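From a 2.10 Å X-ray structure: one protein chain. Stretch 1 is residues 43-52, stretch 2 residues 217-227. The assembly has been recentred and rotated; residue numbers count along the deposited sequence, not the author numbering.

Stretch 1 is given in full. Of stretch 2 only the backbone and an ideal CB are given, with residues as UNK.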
# COMPACT_ATOMS: atom_id res chain seq x y z
N ALA A 43 0.23 9.08 13.34
CA ALA A 43 1.38 8.63 12.56
C ALA A 43 1.63 9.48 11.31
O ALA A 43 2.61 9.28 10.60
CB ALA A 43 1.18 7.17 12.15
N ARG A 44 0.74 10.44 11.06
CA ARG A 44 0.83 11.30 9.88
C ARG A 44 1.57 12.59 10.19
O ARG A 44 1.40 13.16 11.26
CB ARG A 44 -0.57 11.62 9.39
CG ARG A 44 -1.47 10.39 9.32
CD ARG A 44 -2.93 10.78 9.11
NE ARG A 44 -3.79 9.62 9.18
CZ ARG A 44 -5.11 9.66 9.30
NH1 ARG A 44 -5.74 10.83 9.37
NH2 ARG A 44 -5.81 8.53 9.35
N PRO A 45 2.41 13.06 9.26
CA PRO A 45 2.69 12.44 7.96
C PRO A 45 3.73 11.32 8.12
O PRO A 45 4.59 11.40 8.98
CB PRO A 45 3.22 13.60 7.13
CG PRO A 45 4.02 14.35 8.14
CD PRO A 45 3.13 14.35 9.37
N GLN A 46 3.63 10.29 7.29
CA GLN A 46 4.55 9.17 7.34
C GLN A 46 5.81 9.50 6.54
O GLN A 46 5.90 10.55 5.90
CB GLN A 46 3.88 7.92 6.78
CG GLN A 46 2.63 7.49 7.56
CD GLN A 46 1.34 8.08 7.00
OE1 GLN A 46 1.33 9.18 6.43
NE2 GLN A 46 0.23 7.36 7.17
N SER A 47 6.79 8.59 6.58
CA SER A 47 8.04 8.77 5.85
C SER A 47 8.19 7.75 4.71
O SER A 47 7.92 6.56 4.90
CB SER A 47 9.23 8.63 6.80
OG SER A 47 9.26 9.67 7.76
N GLY A 48 8.60 8.25 3.54
CA GLY A 48 8.84 7.39 2.39
C GLY A 48 7.71 7.03 1.43
O GLY A 48 7.95 6.33 0.45
N LEU A 49 6.48 7.48 1.69
CA LEU A 49 5.37 7.13 0.79
C LEU A 49 5.46 7.73 -0.62
O LEU A 49 4.76 7.28 -1.52
CB LEU A 49 4.02 7.48 1.42
CG LEU A 49 3.59 6.63 2.62
CD1 LEU A 49 2.11 6.87 2.94
CD2 LEU A 49 3.82 5.15 2.32
N SER A 50 6.31 8.74 -0.81
CA SER A 50 6.45 9.34 -2.14
C SER A 50 7.37 8.52 -3.03
O SER A 50 7.43 8.72 -4.25
CB SER A 50 7.00 10.77 -2.04
OG SER A 50 8.27 10.81 -1.42
N LYS A 51 8.10 7.58 -2.43
CA LYS A 51 9.00 6.71 -3.17
C LYS A 51 8.36 5.36 -3.49
O LYS A 51 8.94 4.57 -4.24
CB LYS A 51 10.29 6.47 -2.38
CG LYS A 51 11.07 7.72 -2.02
CD LYS A 51 11.51 8.48 -3.24
CE LYS A 51 12.14 9.82 -2.84
NZ LYS A 51 11.19 10.73 -2.12
N ALA A 52 7.19 5.09 -2.92
CA ALA A 52 6.51 3.80 -3.14
C ALA A 52 5.82 3.73 -4.50
O ALA A 52 5.16 4.69 -4.93
CB ALA A 52 5.49 3.54 -2.02
N UNK A 217 -2.16 14.70 2.07
CA UNK A 217 -1.18 13.65 2.35
C UNK A 217 0.20 14.01 1.82
O UNK A 217 0.42 14.08 0.61
CB UNK A 217 -1.64 12.32 1.74
N UNK A 218 1.12 14.21 2.75
CA UNK A 218 2.49 14.57 2.43
C UNK A 218 3.48 13.53 2.96
O UNK A 218 3.11 12.64 3.73
CB UNK A 218 2.82 15.95 3.00
N UNK A 219 4.73 13.65 2.54
CA UNK A 219 5.79 12.74 2.98
C UNK A 219 6.69 13.56 3.90
O UNK A 219 7.40 14.46 3.45
CB UNK A 219 6.57 12.15 1.80
N UNK A 220 6.66 13.26 5.20
CA UNK A 220 7.48 13.99 6.14
C UNK A 220 8.90 14.19 5.63
O UNK A 220 9.52 15.22 5.88
CB UNK A 220 7.51 13.26 7.48
N UNK A 221 9.41 13.20 4.89
CA UNK A 221 10.77 13.26 4.37
C UNK A 221 11.04 14.33 3.31
O UNK A 221 12.17 14.81 3.17
CB UNK A 221 11.13 11.89 3.78
N UNK A 222 10.00 14.72 2.56
CA UNK A 222 10.14 15.74 1.54
C UNK A 222 9.34 17.00 1.88
O UNK A 222 9.61 18.08 1.34
CB UNK A 222 9.70 15.18 0.18
N UNK A 223 8.37 16.86 2.77
CA UNK A 223 7.53 17.99 3.10
C UNK A 223 6.66 18.30 1.89
O UNK A 223 5.95 19.31 1.86
CB UNK A 223 8.37 19.20 3.51
N UNK A 224 6.71 17.43 0.88
CA UNK A 224 5.94 17.61 -0.35
C UNK A 224 4.79 16.62 -0.46
O UNK A 224 4.88 15.49 0.01
CB UNK A 224 6.86 17.47 -1.57
N UNK A 225 3.67 17.04 -1.09
CA UNK A 225 2.52 16.14 -1.23
C UNK A 225 2.87 14.93 -2.09
O UNK A 225 3.69 15.02 -3.00
CB UNK A 225 1.33 16.89 -1.84
N UNK A 226 2.25 13.79 -1.80
CA UNK A 226 2.51 12.60 -2.59
C UNK A 226 1.63 12.69 -3.84
O UNK A 226 0.60 13.35 -3.83
CB UNK A 226 2.23 11.32 -1.79
N UNK A 227 2.06 12.04 -4.92
CA UNK A 227 1.29 12.07 -6.15
C UNK A 227 1.26 10.70 -6.80
O UNK A 227 2.27 10.00 -6.85
CB UNK A 227 1.87 13.10 -7.12

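Position 217 has its CA-to-CB bond sideways, and no atom of stretch 1 lies within 5.5 Å of the ideal CB, so the visible atoms hardly restrict it. It is Thr217.

At position 218 the bond again points sideways, with the ideal CB 4.8 Å from Pro45 CB. A small or medium side chain with some apolar surface would suit, whether Val, Ile, Thr or Ala. The residue is Thr218; its CG2 packs 3.4 Å from Pro45 CB.

At position 219 the ideal CB is 3.9 Å from Ser50 OG, beside a turn whose amides of Gly48 and Ser50 and hydroxyl of Ser50 offer protons. A short acceptor is called for: Asp, perhaps Asn. Asp219 (chi1 t) fills the site. Its OD1 accepts from Gly48 N at 2.9 Å, and its OD2 from Ser50 N at 3.2 Å and Ser50 OG at 2.7 Å, the carboxylate thus bracing the Gly48-Lys51 type I turn.

Position 220 points toward stretch 1, its backbone N donating to Gln46 O at 2.9 Å. The ideal CB is 3.7 Å from Pro45 CG and 3.8 Å from Pro45 O, and the carbonyls of Ala43 and Arg44 lie further out. A long side chain, apolar near its root and donating at its end, fits: Arg or Lys, with Gln possible. Arg220 lays one guanidinium face against Pro45 CD. Water 2 accepts from its NE and donates to Pro45 O and Ser47 OG; water 1 accepts from its NH2.

At position 221 the CA-to-CB bond also points toward stretch 1, and the ideal CB is 4.8 Å from Ser47 CB, with the Ser47 hydroxyl beyond; Glu, Gln or another polar residue could reach it. Glu221 OE2 accepts from Ser47 OG at 2.6 Å.

At position 222 the ideal CB is 4.9 Å from Ser50 OG and 5.2 Å from Lys51 NZ, leaving room for small polar or acidic groups. Thr222 brings CG2 to 3.9 Å from Lys51 NZ.

Position 223 has phi 69°, favouring glycine, and it is Gly223. The ideal CB atoms of 224 and 225 have nothing of stretch 1 within 5.5 Å; the residues are Lys224 and Pro225.

Position 226 points toward stretch 1, its ideal CB 4.7 Å from Ser50 CA, suiting a compact apolar group such as Val or Ile. Val226 sets CG1 3.7 Å from Leu49 O and CG2 4.4 Å from Leu49 CB.

Position 227, unconstrained by stretch 1, is Ala227.

Stretch 2 217-227: TTDRETGKPVA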
# COMPACT_ATOMS: atom_id res chain seq x y z
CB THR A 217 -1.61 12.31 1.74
OG1 THR A 217 -2.90 11.95 2.24
CG2 THR A 217 -0.59 11.21 2.10
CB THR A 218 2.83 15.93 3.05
OG1 THR A 218 4.07 16.40 2.53
CG2 THR A 218 2.94 15.81 4.54
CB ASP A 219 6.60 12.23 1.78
CG ASP A 219 7.62 11.16 2.16
OD1 ASP A 219 8.02 11.08 3.34
OD2 ASP A 219 8.03 10.40 1.26
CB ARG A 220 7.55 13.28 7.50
CG ARG A 220 8.45 14.00 8.50
CD ARG A 220 8.72 13.16 9.76
NE ARG A 220 7.50 12.79 10.46
CZ ARG A 220 6.78 13.61 11.22
NH1 ARG A 220 7.17 14.87 11.39
NH2 ARG A 220 5.67 13.16 11.82
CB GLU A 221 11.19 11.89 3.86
CG GLU A 221 11.16 10.81 4.94
CD GLU A 221 11.92 11.21 6.22
OE1 GLU A 221 13.12 11.54 6.14
OE2 GLU A 221 11.31 11.18 7.32
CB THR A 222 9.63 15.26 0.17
OG1 THR A 222 8.24 14.89 0.29
CG2 THR A 222 10.44 14.09 -0.32
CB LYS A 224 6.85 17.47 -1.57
CG LYS A 224 8.02 18.43 -1.62
CD LYS A 224 8.88 18.13 -2.84
CE LYS A 224 10.08 19.07 -2.96
NZ LYS A 224 10.83 18.81 -4.23
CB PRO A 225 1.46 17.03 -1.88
CG PRO A 225 1.82 18.40 -1.40
CD PRO A 225 3.33 18.40 -1.53
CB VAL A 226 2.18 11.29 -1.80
CG1 VAL A 226 2.54 10.06 -2.64
CG2 VAL A 226 2.95 11.26 -0.48
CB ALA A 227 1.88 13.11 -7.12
O HOH W 1 4.54 10.90 12.37
O HOH W 2 6.98 10.28 9.71
O HOH W 3 2.57 9.90 3.94
O HOH W 4 10.47 9.79 1.15
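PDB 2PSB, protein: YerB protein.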